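Local coordinates for protein beta-L-arabinobiosidase (Bacteroides thetaiotaomicron, PDB 5MQR) that probably acts as a beta-L-arabinobiosidase in the breakdown of plant pectin by a gut bacterium, and may also have exo-alpha-sialidase activity, at residues Q544-D548 and G549-G553; L722-P725 and K726-D729; Q978-L981 and Y982-Q986. One frame throughout, in Å; residues are numbered along the deposited sequence.

Contact 1 (Q544-D548 and G549-G553); sequences QVYVD and GKRVG
Gly549 follows Asp548 at the centre of a type I' turn running from Val547 to Lys550, the tip of an antiparallel beta hairpin. Both central residues take left-handed backbone angles, which glycine adopts with little strain. Lys550 closes the turn with a reciprocal pair of backbone bonds: its N gives to Val547 O at 3.0 Å, and Val547 N returns one to Lys550 O at 2.9 Å. Arg551 lies on the face of the hairpin that carries Tyr546, away from Val545 and Val547. With CG anti to the backbone N, its aliphatic part lies over the Tyr546 ring, CG standing 4.0 Å from the ring centroid, displaced toward the rim, in a CH-pi contact. A bend at chi3 (61°) then swings the guanidinium toward Gln544. There NH1 donates to Gln544 OE1 at 2.9 Å; the oxygen lies at the edge of the guanidinium, in its plane, while the amide plane is turned 64° from it. Val552 points one methyl back across the hairpin, CG2 reaching Val547 CG2 at 3.8 Å and also touching Val545 CG1. Val552 and Gly553 together face Val545 in a classic beta bulge. Val545 O is shared between them, taking a nearly straight bond from Val552 N at 2.9 Å (N-H...O 170°) and a weak one from Gly553 N at 3.5 Å. Gly553 O in turn accepts from Val545 N at 2.9 Å, completing the bulge. Outside the hairpin, strand 542-547 also pairs with strand 530-537, and Asp548 OD1 accepts from His531 N beside the turn. On the valine face, Val545 and Val552 rest on Met521 and Val547 on Met522, joining the hairpin to strand 518-523 of a second sheet; Tyr546 leans on Val535 of strand 530-537.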
ATOM      1  N   GLN A 544      27.938   3.878 -11.831  1.00 26.75           N
ATOM      2  CA  GLN A 544      29.159   3.089 -11.783  1.00 28.24           C
ATOM      3  C   GLN A 544      28.784   1.622 -11.847  1.00 27.33           C
ATOM      4  O   GLN A 544      27.849   1.192 -11.164  1.00 26.78           O
ATOM      5  CB  GLN A 544      29.889   3.329 -10.488  1.00 30.19           C
ATOM      6  CG  GLN A 544      30.449   4.723 -10.394  1.00 32.60           C
ATOM      7  CD  GLN A 544      30.985   5.022  -9.018  1.00 34.75           C
ATOM      8  OE1 GLN A 544      32.204   4.947  -8.789  1.00 37.08           O
ATOM      9  NE2 GLN A 544      30.079   5.345  -8.083  1.00 34.24           N
ATOM     10  N   VAL A 545      29.501   0.860 -12.656  1.00 26.76           N
ATOM     11  CA  VAL A 545      29.181  -0.538 -12.870  1.00 27.03           C
ATOM     12  C   VAL A 545      30.381  -1.371 -12.442  1.00 27.90           C
ATOM     13  O   VAL A 545      31.532  -1.044 -12.762  1.00 28.09           O
ATOM     14  CB  VAL A 545      28.783  -0.812 -14.331  1.00 26.66           C
ATOM     15  CG1 VAL A 545      28.646  -2.294 -14.599  1.00 26.49           C
ATOM     16  CG2 VAL A 545      27.457  -0.125 -14.623  1.00 26.25           C
ATOM     17  N   TYR A 546      30.098  -2.416 -11.677  1.00 27.89           N
ATOM     18  CA  TYR A 546      31.124  -3.333 -11.229  1.00 29.13           C
ATOM     19  C   TYR A 546      30.793  -4.711 -11.771  1.00 29.04           C
ATOM     20  O   TYR A 546      29.628  -5.117 -11.813  1.00 27.79           O
ATOM     21  CB  TYR A 546      31.184  -3.381  -9.701  1.00 29.71           C
ATOM     22  CG  TYR A 546      31.533  -2.057  -9.031  1.00 30.13           C
ATOM     23  CD1 TYR A 546      30.562  -1.083  -8.793  1.00 29.68           C
ATOM     24  CD2 TYR A 546      32.843  -1.789  -8.623  1.00 31.12           C
ATOM     25  CE1 TYR A 546      30.895   0.128  -8.175  1.00 30.26           C
ATOM     26  CE2 TYR A 546      33.180  -0.600  -7.995  1.00 31.37           C
ATOM     27  CZ  TYR A 546      32.212   0.355  -7.786  1.00 31.13           C
ATOM     28  OH  TYR A 546      32.590   1.524  -7.183  1.00 32.59           O
ATOM     29  N   VAL A 547      31.829  -5.426 -12.186  1.00 29.61           N
ATOM     30  CA  VAL A 547      31.698  -6.814 -12.544  1.00 29.93           C
ATOM     31  C   VAL A 547      32.697  -7.610 -11.723  1.00 31.06           C
ATOM     32  O   VAL A 547      33.917  -7.303 -11.721  1.00 31.25           O
ATOM     33  CB  VAL A 547      31.922  -7.027 -14.045  1.00 30.19           C
ATOM     34  CG1 VAL A 547      32.010  -8.526 -14.366  1.00 30.57           C
ATOM     35  CG2 VAL A 547      30.799  -6.351 -14.831  1.00 29.26           C
ATOM     36  N   ASP A 548      32.174  -8.628 -11.030  1.00 31.37           N
ATOM     37  CA  ASP A 548      32.993  -9.500 -10.165  1.00 32.62           C
ATOM     38  C   ASP A 548      33.848  -8.672  -9.205  1.00 33.21           C
ATOM     39  O   ASP A 548      35.009  -8.961  -8.988  1.00 34.34           O
ATOM     40  CB  ASP A 548      33.871 -10.454 -11.008  1.00 33.18           C
ATOM     41  CG  ASP A 548      33.048 -11.395 -11.902  1.00 33.07           C
ATOM     42  OD1 ASP A 548      31.886 -11.690 -11.558  1.00 31.98           O
ATOM     43  OD2 ASP A 548      33.582 -11.871 -12.937  1.00 34.33           O
ATOM     44  N   GLY A 549      33.265  -7.619  -8.652  1.00 33.97           N
ATOM     45  CA  GLY A 549      33.959  -6.770  -7.694  1.00 35.28           C
ATOM     46  C   GLY A 549      34.866  -5.667  -8.246  1.00 36.59           C
ATOM     47  O   GLY A 549      35.371  -4.883  -7.470  1.00 35.53           O
ATOM     48  N   LYS A 550      35.059  -5.582  -9.564  1.00 38.85           N
ATOM     49  CA  LYS A 550      35.929  -4.563 -10.157  1.00 41.36           C
ATOM     50  C   LYS A 550      35.153  -3.550 -10.971  1.00 39.12           C
ATOM     51  O   LYS A 550      34.293  -3.916 -11.763  1.00 37.59           O
ATOM     52  CB  LYS A 550      37.006  -5.227 -11.013  1.00 45.64           C
ATOM     53  CG  LYS A 550      38.149  -5.744 -10.136  1.00 51.06           C
ATOM     54  CD  LYS A 550      38.723  -7.091 -10.574  1.00 55.14           C
ATOM     55  CE  LYS A 550      39.608  -7.654  -9.462  1.00 57.90           C
ATOM     56  NZ  LYS A 550      40.501  -8.715 -10.002  1.00 60.41           N
ATOM     57  N   ARG A 551      35.487  -2.276 -10.793  1.00 38.39           N
ATOM     58  CA  ARG A 551      34.826  -1.237 -11.545  1.00 38.17           C
ATOM     59  C   ARG A 551      35.233  -1.273 -13.005  1.00 35.91           C
ATOM     60  O   ARG A 551      36.402  -1.264 -13.327  1.00 35.95           O
ATOM     61  CB  ARG A 551      35.067   0.161 -10.964  1.00 40.93           C
ATOM     62  CG  ARG A 551      33.893   1.078 -11.334  1.00 42.94           C
ATOM     63  CD  ARG A 551      33.997   2.461 -10.741  1.00 45.62           C
ATOM     64  NE  ARG A 551      35.203   3.142 -11.222  1.00 48.66           N
ATOM     65  CZ  ARG A 551      35.504   4.410 -10.952  1.00 50.43           C
ATOM     66  NH1 ARG A 551      34.679   5.166 -10.219  1.00 50.44           N
ATOM     67  NH2 ARG A 551      36.636   4.930 -11.424  1.00 51.35           N
ATOM     68  N   VAL A 552      34.238  -1.338 -13.882  1.00 33.74           N
ATOM     69  CA  VAL A 552      34.461  -1.410 -15.330  1.00 32.92           C
ATOM     70  C   VAL A 552      33.822  -0.258 -16.124  1.00 31.66           C
ATOM     71  O   VAL A 552      34.087  -0.103 -17.306  1.00 31.52           O
ATOM     72  CB  VAL A 552      33.996  -2.770 -15.880  1.00 32.59           C
ATOM     73  CG1 VAL A 552      34.906  -3.888 -15.350  1.00 33.18           C
ATOM     74  CG2 VAL A 552      32.516  -3.025 -15.563  1.00 31.61           C
ATOM     75  N   GLY A 553      33.023   0.566 -15.472  1.00 30.40           N
ATOM     76  CA  GLY A 553      32.345   1.641 -16.162  1.00 30.21           C
ATOM     77  C   GLY A 553      31.903   2.728 -15.209  1.00 29.74           C
ATOM     78  O   GLY A 553      31.403   2.432 -14.119  1.00 28.33           O
TER

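Contact 2 (L722-P725 and K726-D729); sequences LRDP and KYLD
Asp724 caps the N-terminal end of helix 726-737 in an Asx turn, its side chain accepting from Lys726 N. Among the direct hydrogen bonds, Lys726 N reaches Asp724 OD1 at 3.2 Å almost in line (172°), although it meets the oxygen from above the carboxylate plane. A chi1 of -171°, which sets CG beside the carbonyl carbon, folds the carboxylate of Asp724 forward over this first turn. Pro725 O takes the first regular helical bond, from Asp729 N at 3.0 Å, and Asn657 OD1 of helix 647-657 accepts from Asp724 N. Of the nonpolar contacts, Asp724 CB abuts Tyr727 CE2 at 3.9 Å, with carboxylate and ring planes 68° apart, while Lys726 CG sits over the centre of one ring face. The ring also meets Trp653 of helix 647-657 edge-to-face. Of the charged groups, Lys726 NZ stays 4.2 Å from Asp724 OD2, too far for a salt bridge, whereas Asp729 OD1 forms one with Arg761. Two waters complete the turn. One joins Tyr727 OH at 2.7 Å and, weakly, Asp724 OD2. The other is inserted where a helical bond would run, donating to Asp724 O at 2.6 Å and accepting from Leu728 N at 2.9 Å.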
ATOM      1  N   LEU A 722      13.370   8.160  18.130  1.00 21.70           N
ATOM      2  CA  LEU A 722      14.316   8.758  17.204  1.00 21.97           C
ATOM      3  C   LEU A 722      15.252   7.673  16.699  1.00 22.77           C
ATOM      4  O   LEU A 722      15.806   6.906  17.481  1.00 23.69           O
ATOM      5  CB  LEU A 722      15.125   9.869  17.871  1.00 22.27           C
ATOM      6  CG  LEU A 722      14.367  11.055  18.448  1.00 22.39           C
ATOM      7  CD1 LEU A 722      15.364  11.973  19.124  1.00 23.15           C
ATOM      8  CD2 LEU A 722      13.541  11.784  17.400  1.00 22.20           C
ATOM      9  N   ARG A 723      15.460   7.644  15.389  1.00 23.37           N
ATOM     10  CA  ARG A 723      16.120   6.516  14.740  1.00 23.82           C
ATOM     11  C   ARG A 723      17.625   6.504  14.978  1.00 24.25           C
ATOM     12  O   ARG A 723      18.202   5.443  15.108  1.00 23.98           O
ATOM     13  CB  ARG A 723      15.816   6.511  13.233  1.00 24.09           C
ATOM     14  CG  ARG A 723      14.347   6.219  12.876  1.00 24.24           C
ATOM     15  CD  ARG A 723      14.125   6.270  11.362  1.00 24.08           C
ATOM     16  NE  ARG A 723      14.953   5.231  10.755  1.00 24.30           N
ATOM     17  CZ  ARG A 723      14.575   3.977  10.530  1.00 23.82           C
ATOM     18  NH1 ARG A 723      13.329   3.570  10.797  1.00 24.01           N
ATOM     19  NH2 ARG A 723      15.455   3.118  10.037  1.00 23.02           N
ATOM     20  N   ASP A 724      18.268   7.677  15.006  1.00 24.86           N
ATOM     21  CA  ASP A 724      19.703   7.731  15.259  1.00 25.42           C
ATOM     22  C   ASP A 724      19.918   7.642  16.782  1.00 25.08           C
ATOM     23  O   ASP A 724      19.518   8.541  17.516  1.00 24.48           O
ATOM     24  CB  ASP A 724      20.326   8.991  14.668  1.00 26.25           C
ATOM     25  CG  ASP A 724      21.850   8.992  14.719  1.00 27.39           C
ATOM     26  OD1 ASP A 724      22.470   8.227  15.473  1.00 29.02           O
ATOM     27  OD2 ASP A 724      22.443   9.812  13.997  1.00 29.01           O
ATOM     28  N   PRO A 725      20.547   6.552  17.250  1.00 25.18           N
ATOM     29  CA  PRO A 725      20.631   6.369  18.693  1.00 25.20           C
ATOM     30  C   PRO A 725      21.590   7.309  19.398  1.00 25.62           C
ATOM     31  O   PRO A 725      21.535   7.374  20.631  1.00 25.43           O
ATOM     32  CB  PRO A 725      21.106   4.910  18.846  1.00 25.43           C
ATOM     33  CG  PRO A 725      21.851   4.620  17.584  1.00 25.60           C
ATOM     34  CD  PRO A 725      21.141   5.408  16.512  1.00 25.13           C
ATOM     35  N   LYS A 726      22.458   8.020  18.672  1.00 25.91           N
ATOM     36  CA  LYS A 726      23.511   8.796  19.346  1.00 26.63           C
ATOM     37  C   LYS A 726      22.973   9.893  20.264  1.00 25.93           C
ATOM     38  O   LYS A 726      23.573  10.151  21.291  1.00 26.31           O
ATOM     39  CB  LYS A 726      24.549   9.361  18.363  1.00 27.66           C
ATOM     40  CG  LYS A 726      24.047  10.521  17.517  1.00 28.18           C
ATOM     41  CD  LYS A 726      25.113  11.006  16.539  1.00 28.95           C
ATOM     42  CE  LYS A 726      24.578  12.203  15.763  1.00 28.95           C
ATOM     43  NZ  LYS A 726      25.454  12.616  14.647  1.00 28.98           N
ATOM     44  N   TYR A 727      21.835  10.496  19.918  1.00 24.88           N
ATOM     45  CA  TYR A 727      21.244  11.599  20.702  1.00 24.91           C
ATOM     46  C   TYR A 727      20.845  11.141  22.100  1.00 24.86           C
ATOM     47  O   TYR A 727      21.341  11.665  23.119  1.00 25.01           O
ATOM     48  CB  TYR A 727      20.030  12.258  19.971  1.00 24.19           C
ATOM     49  CG  TYR A 727      20.438  12.789  18.611  1.00 23.85           C
ATOM     50  CD1 TYR A 727      21.278  13.903  18.501  1.00 23.95           C
ATOM     51  CD2 TYR A 727      20.064  12.123  17.447  1.00 23.66           C
ATOM     52  CE1 TYR A 727      21.694  14.371  17.259  1.00 24.50           C
ATOM     53  CE2 TYR A 727      20.499  12.558  16.200  1.00 23.74           C
ATOM     54  CZ  TYR A 727      21.311  13.684  16.114  1.00 24.07           C
ATOM     55  OH  TYR A 727      21.723  14.123  14.904  1.00 24.32           O
ATOM     56  N   LEU A 728      19.953  10.163  22.143  1.00 24.55           N
ATOM     57  CA  LEU A 728      19.461   9.650  23.406  1.00 24.93           C
ATOM     58  C   LEU A 728      20.542   8.871  24.214  1.00 25.60           C
ATOM     59  O   LEU A 728      20.564   8.932  25.449  1.00 25.45           O
ATOM     60  CB  LEU A 728      18.212   8.815  23.181  1.00 24.46           C
ATOM     61  CG  LEU A 728      17.456   8.447  24.459  1.00 24.45           C
ATOM     62  CD1 LEU A 728      17.164   9.646  25.370  1.00 24.33           C
ATOM     63  CD2 LEU A 728      16.174   7.761  24.023  1.00 24.32           C
ATOM     64  N   ASP A 729      21.448   8.177  23.527  1.00 25.99           N
ATOM     65  CA  ASP A 729      22.586   7.539  24.205  1.00 27.10           C
ATOM     66  C   ASP A 729      23.343   8.572  25.068  1.00 26.76           C
ATOM     67  O   ASP A 729      23.584   8.363  26.245  1.00 26.57           O
ATOM     68  CB  ASP A 729      23.579   6.963  23.193  1.00 28.09           C
ATOM     69  CG  ASP A 729      23.162   5.627  22.578  1.00 28.17           C
ATOM     70  OD1 ASP A 729      22.153   4.974  22.921  1.00 28.18           O
ATOM     71  OD2 ASP A 729      23.935   5.233  21.694  1.00 29.64           O
TER
HETATM   72  O   HOH W   1      20.864  12.531  12.915  1.00 23.32           O
HETATM   73  O   HOH W   2      18.540   9.194  19.842  1.00 24.45           O

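Contact 3 (Q978-L981 and Y982-Q986); sequences QMEL and YVESQ
Glu980 O and Glu984 N are joined at 2.8 Å by one of four successive i to i+4 bonds near the C-terminal end of helix 972-985; Leu981 O with Ser985 N, also 2.8 Å, follows it. Alongside, the extended Glu984 side chain turns back over the preceding turn, its OE1 lying 3.6 Å from Leu981 CD2. Next, two side chains supplement a weak backbone bond from Gln986 N to Tyr982 O: Ser985 OG at 2.8 Å and Gln986 NE2 at 2.9 Å donate to Tyr982 O from opposite faces of its plane. The same NE2 stands above the Tyr982 ring, toward its rim. Farther out, Arg675 of helix 666-680 fixes both groups, bonding Gln986 OE1 and Tyr982 OH, and the hydroxyl also engages Thr1020 O. Met979, present as selenomethionine, touches Leu955 of helix 948-964 and Leu1024 and Met1025 of helix 1022-1029. Glu980 is held through OE1 by a salt bridge to Arg977 and through OE2 by Gln665. Its OE2 lies 4.9 Å from Glu984 OE2, and one water donates to both, at 3.0 Å and 2.8 Å respectively. That shared donor, with Arg977 close by, probably eases the repulsion between two like charges one helical turn apart.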
ATOM      1  N   GLN A 978      -9.794  12.783  24.285  1.00 25.19           N
ATOM      2  CA  GLN A 978      -8.811  13.460  25.136  1.00 24.42           C
ATOM      3  C   GLN A 978      -7.518  13.746  24.383  1.00 23.76           C
ATOM      4  O   GLN A 978      -6.908  14.783  24.614  1.00 23.06           O
ATOM      5  CB  GLN A 978      -8.530  12.678  26.423  1.00 24.20           C
ATOM      6  CG  GLN A 978      -9.650  12.774  27.446  1.00 24.74           C
ATOM      7  CD  GLN A 978     -10.002  14.223  27.798  1.00 24.70           C
ATOM      8  OE1 GLN A 978      -9.131  15.071  27.867  1.00 24.28           O
ATOM      9  NE2 GLN A 978     -11.273  14.502  27.999  1.00 24.92           N
HETATM   10  N   MSE A 979      -7.119  12.848  23.479  1.00 22.66           N
HETATM   11  CA  MSE A 979      -6.012  13.142  22.583  1.00 22.54           C
HETATM   12  C   MSE A 979      -6.340  14.295  21.661  1.00 21.96           C
HETATM   13  O   MSE A 979      -5.475  15.120  21.406  1.00 21.92           O
HETATM   14  CB  MSE A 979      -5.585  11.923  21.764  1.00 22.60           C
HETATM   15  CG  MSE A 979      -4.920  10.864  22.628  1.00 23.42           C
HETATM   16 SE   MSE A 979      -3.095  11.402  23.109  1.00 24.65          SE
HETATM   17  CE  MSE A 979      -2.210  11.195  21.350  1.00 24.42           C
ATOM     18  N   GLU A 980      -7.573  14.372  21.168  1.00 21.51           N
ATOM     19  CA  GLU A 980      -8.007  15.476  20.322  1.00 21.43           C
ATOM     20  C   GLU A 980      -7.949  16.843  21.041  1.00 21.28           C
ATOM     21  O   GLU A 980      -7.491  17.849  20.478  1.00 20.76           O
ATOM     22  CB  GLU A 980      -9.424  15.209  19.794  1.00 22.06           C
ATOM     23  CG  GLU A 980      -9.920  16.242  18.790  1.00 22.57           C
ATOM     24  CD  GLU A 980     -11.141  15.773  18.005  1.00 23.40           C
ATOM     25  OE1 GLU A 980     -12.157  15.488  18.647  1.00 24.16           O
ATOM     26  OE2 GLU A 980     -11.086  15.685  16.753  1.00 23.18           O
ATOM     27  N   LEU A 981      -8.425  16.871  22.280  1.00 21.23           N
ATOM     28  CA  LEU A 981      -8.361  18.071  23.109  1.00 21.10           C
ATOM     29  C   LEU A 981      -6.903  18.466  23.430  1.00 20.87           C
ATOM     30  O   LEU A 981      -6.573  19.649  23.434  1.00 20.93           O
ATOM     31  CB  LEU A 981      -9.163  17.875  24.401  1.00 21.24           C
ATOM     32  CG  LEU A 981     -10.683  17.732  24.257  1.00 21.91           C
ATOM     33  CD1 LEU A 981     -11.398  17.507  25.609  1.00 22.44           C
ATOM     34  CD2 LEU A 981     -11.272  18.950  23.557  1.00 21.96           C
ATOM     35  N   TYR A 982      -6.035  17.489  23.681  1.00 20.57           N
ATOM     36  CA  TYR A 982      -4.618  17.771  23.870  1.00 20.39           C
ATOM     37  C   TYR A 982      -4.054  18.443  22.594  1.00 20.00           C
ATOM     38  O   TYR A 982      -3.333  19.454  22.655  1.00 19.66           O
ATOM     39  CB  TYR A 982      -3.870  16.482  24.209  1.00 20.50           C
ATOM     40  CG  TYR A 982      -2.413  16.615  24.625  1.00 20.66           C
ATOM     41  CD1 TYR A 982      -1.855  17.835  25.042  1.00 21.10           C
ATOM     42  CD2 TYR A 982      -1.596  15.503  24.637  1.00 20.79           C
ATOM     43  CE1 TYR A 982      -0.526  17.925  25.430  1.00 21.37           C
ATOM     44  CE2 TYR A 982      -0.271  15.579  25.034  1.00 21.30           C
ATOM     45  CZ  TYR A 982       0.264  16.793  25.420  1.00 21.55           C
ATOM     46  OH  TYR A 982       1.585  16.846  25.807  1.00 22.32           O
ATOM     47  N   VAL A 983      -4.455  17.926  21.446  1.00 19.49           N
ATOM     48  CA  VAL A 983      -4.099  18.555  20.159  1.00 19.81           C
ATOM     49  C   VAL A 983      -4.627  19.989  20.031  1.00 19.77           C
ATOM     50  O   VAL A 983      -3.856  20.905  19.805  1.00 20.19           O
ATOM     51  CB  VAL A 983      -4.543  17.688  18.947  1.00 19.75           C
ATOM     52  CG1 VAL A 983      -4.343  18.442  17.630  1.00 19.77           C
ATOM     53  CG2 VAL A 983      -3.755  16.376  18.904  1.00 19.49           C
ATOM     54  N   GLU A 984      -5.925  20.183  20.229  1.00 20.21           N
ATOM     55  CA  GLU A 984      -6.527  21.499  20.104  1.00 20.34           C
ATOM     56  C   GLU A 984      -5.955  22.499  21.099  1.00 20.40           C
ATOM     57  O   GLU A 984      -5.904  23.693  20.804  1.00 20.87           O
ATOM     58  CB  GLU A 984      -8.046  21.427  20.302  1.00 21.15           C
ATOM     59  CG  GLU A 984      -8.780  20.758  19.137  1.00 21.30           C
ATOM     60  CD  GLU A 984     -10.281  20.625  19.341  1.00 21.77           C
ATOM     61  OE1 GLU A 984     -10.773  20.816  20.473  1.00 21.40           O
ATOM     62  OE2 GLU A 984     -10.968  20.315  18.342  1.00 22.62           O
ATOM     63  N   SER A 985      -5.551  22.024  22.268  1.00 19.68           N
ATOM     64  CA  SER A 985      -4.979  22.907  23.273  1.00 20.39           C
ATOM     65  C   SER A 985      -3.597  23.454  22.887  1.00 20.11           C
ATOM     66  O   SER A 985      -3.213  24.476  23.395  1.00 19.55           O
ATOM     67  CB  SER A 985      -4.876  22.215  24.648  1.00 20.43           C
ATOM     68  OG  SER A 985      -3.779  21.300  24.713  1.00 20.01           O
ATOM     69  N   GLN A 986      -2.882  22.769  21.990  1.00 20.21           N
ATOM     70  CA  GLN A 986      -1.505  23.111  21.640  1.00 20.22           C
ATOM     71  C   GLN A 986      -1.434  24.123  20.484  1.00 20.35           C
ATOM     72  O   GLN A 986      -0.756  23.909  19.484  1.00 19.36           O
ATOM     73  CB  GLN A 986      -0.692  21.847  21.354  1.00 20.26           C
ATOM     74  CG  GLN A 986      -0.382  21.042  22.619  1.00 20.64           C
ATOM     75  CD  GLN A 986       0.249  19.691  22.311  1.00 20.95           C
ATOM     76  OE1 GLN A 986       1.464  19.526  22.418  1.00 21.16           O
ATOM     77  NE2 GLN A 986      -0.576  18.712  21.925  1.00 21.05           N
TER
HETATM   78  O   HOH W   3     -10.322  18.541  16.275  1.00 21.68           O

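The three contacts follow one another along the chain and do not touch. Contact 1 belongs to the sialidase-like, carbohydrate-binding-module region, in the same sheet as strand 447-452, whose end supplies Asp452 to a calcium site. Contacts 2 and 3 both lie in the MGH1-like glycoside hydrolase region, one at the start of a helix and the other near the end of one, with centres 28 Å apart and nearest atoms about 15 Å apart. From contact 1, the centre of contact 2 is 36 Å away and that of contact 3 is 56 Å away, with about 23 Å and 44 Å between nearest atoms. None of their residues is a ligand of the calcium or sodium ions.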